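Local coordinates for metallo-mystery pair system four-Cys motif protein (Methylosinus trichosporium OB3b, PDB 7L6G) that binds copper at a site that includes a kynurenine formed from tryptophan, and also holds a calcium ion, at residues E[130-135]-E[151-157]. Numbering follows the deposited sequence.
Sequences VNHSNV and WQAGRRF
This is a loop-to-loop contact within the long connection between strands 126-129 and 158-163, held by side chains bonding to facing backbone. V130-S133 is a type I turn, closed by S133 N to V130 O (3.2 Å); W151-A153 has helical backbone angles. The runs come closest at H132 and G154, CA to CA 4.5 Å. At phi/psi 81/-164 a CB on G154 would jam against the preceding carbonyl O and clash with N131 ND2. N131, chi1 t, accepts R155 N on OD1 (2.9 Å); its ND2 reaches a water shared with A153 O and R155 O. H132, chi1 m, donates from ND1 to W151 O (2.6 Å). The R155 guanidinium (chi1 and chi2 m, chi3 t) lies between V130 O and V135 CB: NH1 bonds S133 O (2.8 Å), NH2 bonds L142 O and, weakly, S133 OG (3.2 Å). N134 CB makes a CH-pi contact, 3.8 Å from the W151 six-membered ring centroid. F157 leads into strand 158-163, its side chain on V183 of strand 175-189, which also meets N131 and H132 and carries copper ligand H182.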
loop_
_atom_site.group_PDB
_atom_site.type_symbol
_atom_site.label_atom_id
_atom_site.label_comp_id
_atom_site.label_asym_id
_atom_site.label_seq_id
_atom_site.Cartn_x
_atom_site.Cartn_y
_atom_site.Cartn_z
ATOM N N VAL E 130 7.086 15.974 -15.965
ATOM C CA VAL E 130 6.681 14.674 -15.445
ATOM C C VAL E 130 7.439 14.386 -14.156
ATOM O O VAL E 130 6.860 14.424 -13.065
ATOM C CB VAL E 130 6.903 13.553 -16.478
ATOM C CG1 VAL E 130 6.595 12.192 -15.862
ATOM C CG2 VAL E 130 6.044 13.789 -17.709
ATOM N N ASN E 131 8.742 14.116 -14.274
ATOM C CA ASN E 131 9.505 13.612 -13.136
ATOM C C ASN E 131 9.501 14.590 -11.968
ATOM O O ASN E 131 9.385 14.178 -10.807
ATOM C CB ASN E 131 10.940 13.300 -13.559
ATOM C CG ASN E 131 11.696 12.517 -12.504
ATOM O OD1 ASN E 131 11.115 11.702 -11.788
ATOM N ND2 ASN E 131 12.997 12.762 -12.400
ATOM N N HIS E 132 9.626 15.885 -12.246
ATOM C CA HIS E 132 9.759 16.889 -11.201
ATOM C C HIS E 132 8.457 17.629 -10.915
ATOM O O HIS E 132 8.483 18.677 -10.261
ATOM C CB HIS E 132 10.864 17.880 -11.568
ATOM C CG HIS E 132 12.226 17.260 -11.641
ATOM N ND1 HIS E 132 12.961 16.946 -10.519
ATOM C CD2 HIS E 132 12.980 16.887 -12.702
ATOM C CE1 HIS E 132 14.112 16.409 -10.885
ATOM N NE2 HIS E 132 14.148 16.363 -12.204
ATOM N N SER E 133 7.324 17.104 -11.374
ATOM C CA SER E 133 6.037 17.736 -11.125
ATOM C C SER E 133 5.622 17.559 -9.665
ATOM O O SER E 133 6.244 16.823 -8.892
ATOM C CB SER E 133 4.969 17.147 -12.046
ATOM O OG SER E 133 4.866 15.744 -11.866
ATOM N N ASN E 134 4.547 18.251 -9.287
ATOM C CA ASN E 134 3.948 18.074 -7.970
ATOM C C ASN E 134 3.156 16.781 -7.946
ATOM O O ASN E 134 2.213 16.613 -8.725
ATOM C CB ASN E 134 3.017 19.226 -7.613
ATOM C CG ASN E 134 2.666 19.246 -6.132
ATOM O OD1 ASN E 134 3.238 18.499 -5.336
ATOM N ND2 ASN E 134 1.733 20.111 -5.756
ATOM N N VAL E 135 3.507 15.882 -7.027
ATOM C CA VAL E 135 2.715 14.676 -6.859
ATOM C C VAL E 135 1.295 15.006 -6.410
ATOM O O VAL E 135 0.375 14.214 -6.637
ATOM C CB VAL E 135 3.421 13.719 -5.877
ATOM C CG1 VAL E 135 3.271 14.206 -4.443
ATOM C CG2 VAL E 135 2.890 12.312 -6.046
ATOM N N TRP E 151 9.905 17.420 -5.403
ATOM C CA TRP E 151 10.026 17.985 -6.767
ATOM C C TRP E 151 11.476 18.058 -7.204
ATOM O O TRP E 151 11.750 17.662 -8.291
ATOM C CB TRP E 151 9.428 19.374 -6.936
ATOM C CG TRP E 151 8.170 19.736 -6.237
ATOM C CD1 TRP E 151 7.783 19.440 -4.966
ATOM C CD2 TRP E 151 7.181 20.614 -6.778
ATOM N NE1 TRP E 151 6.592 20.043 -4.703
ATOM C CE2 TRP E 151 6.202 20.774 -5.791
ATOM C CE3 TRP E 151 7.025 21.251 -8.007
ATOM C CZ2 TRP E 151 5.069 21.547 -6.004
ATOM C CZ3 TRP E 151 5.910 22.021 -8.217
ATOM C CH2 TRP E 151 4.955 22.179 -7.218
ATOM N N GLN E 152 12.339 18.558 -6.352
ATOM C CA GLN E 152 13.744 18.727 -6.708
ATOM C C GLN E 152 14.388 17.389 -7.044
ATOM O O GLN E 152 14.972 17.220 -8.120
ATOM C CB GLN E 152 14.493 19.418 -5.566
ATOM C CG GLN E 152 15.999 19.506 -5.767
ATOM C CD GLN E 152 16.617 20.680 -5.032
ATOM O OE1 GLN E 152 15.930 21.640 -4.683
ATOM N NE2 GLN E 152 17.923 20.609 -4.792
ATOM N N ALA E 153 14.281 16.422 -6.135
ATOM C CA ALA E 153 14.839 15.100 -6.385
ATOM C C ALA E 153 14.083 14.343 -7.469
ATOM O O ALA E 153 14.635 13.403 -8.050
ATOM C CB ALA E 153 14.845 14.284 -5.091
ATOM N N GLY E 154 12.844 14.731 -7.758
ATOM C CA GLY E 154 12.028 13.978 -8.688
ATOM C C GLY E 154 11.404 12.768 -8.018
ATOM O O GLY E 154 11.351 12.651 -6.790
ATOM N N ARG E 155 10.922 11.851 -8.849
ATOM C CA ARG E 155 10.343 10.610 -8.358
ATOM C C ARG E 155 11.427 9.569 -8.130
ATOM O O ARG E 155 12.483 9.589 -8.769
ATOM C CB ARG E 155 9.314 10.056 -9.345
ATOM C CG ARG E 155 8.232 11.034 -9.755
ATOM C CD ARG E 155 7.351 11.403 -8.580
ATOM N NE ARG E 155 6.038 11.868 -9.014
ATOM C CZ ARG E 155 5.749 13.134 -9.297
ATOM N NH1 ARG E 155 6.686 14.067 -9.196
ATOM N NH2 ARG E 155 4.525 13.465 -9.684
ATOM N N ARG E 156 11.163 8.658 -7.198
ATOM C CA ARG E 156 11.874 7.384 -7.170
ATOM C C ARG E 156 11.152 6.495 -8.172
ATOM O O ARG E 156 10.250 5.731 -7.824
ATOM C CB ARG E 156 11.895 6.783 -5.768
ATOM C CG ARG E 156 10.659 7.067 -4.918
ATOM C CD ARG E 156 10.787 6.433 -3.534
ATOM N NE ARG E 156 9.887 7.039 -2.556
ATOM C CZ ARG E 156 9.235 6.360 -1.617
ATOM N NH1 ARG E 156 9.382 5.045 -1.522
ATOM N NH2 ARG E 156 8.436 6.995 -0.771
ATOM N N PHE E 157 11.526 6.619 -9.447
ATOM C CA PHE E 157 10.745 5.986 -10.502
ATOM C C PHE E 157 10.939 4.477 -10.575
ATOM O O PHE E 157 10.330 3.838 -11.438
ATOM C CB PHE E 157 11.048 6.617 -11.868
ATOM C CG PHE E 157 12.473 7.059 -12.050
ATOM C CD1 PHE E 157 13.495 6.132 -12.171
ATOM C CD2 PHE E 157 12.785 8.406 -12.142
ATOM C CE1 PHE E 157 14.804 6.541 -12.359
ATOM C CE2 PHE E 157 14.091 8.822 -12.328
ATOM C CZ PHE E 157 15.101 7.888 -12.438
HETATM O O HOH W 1 14.190 11.489 -9.893
#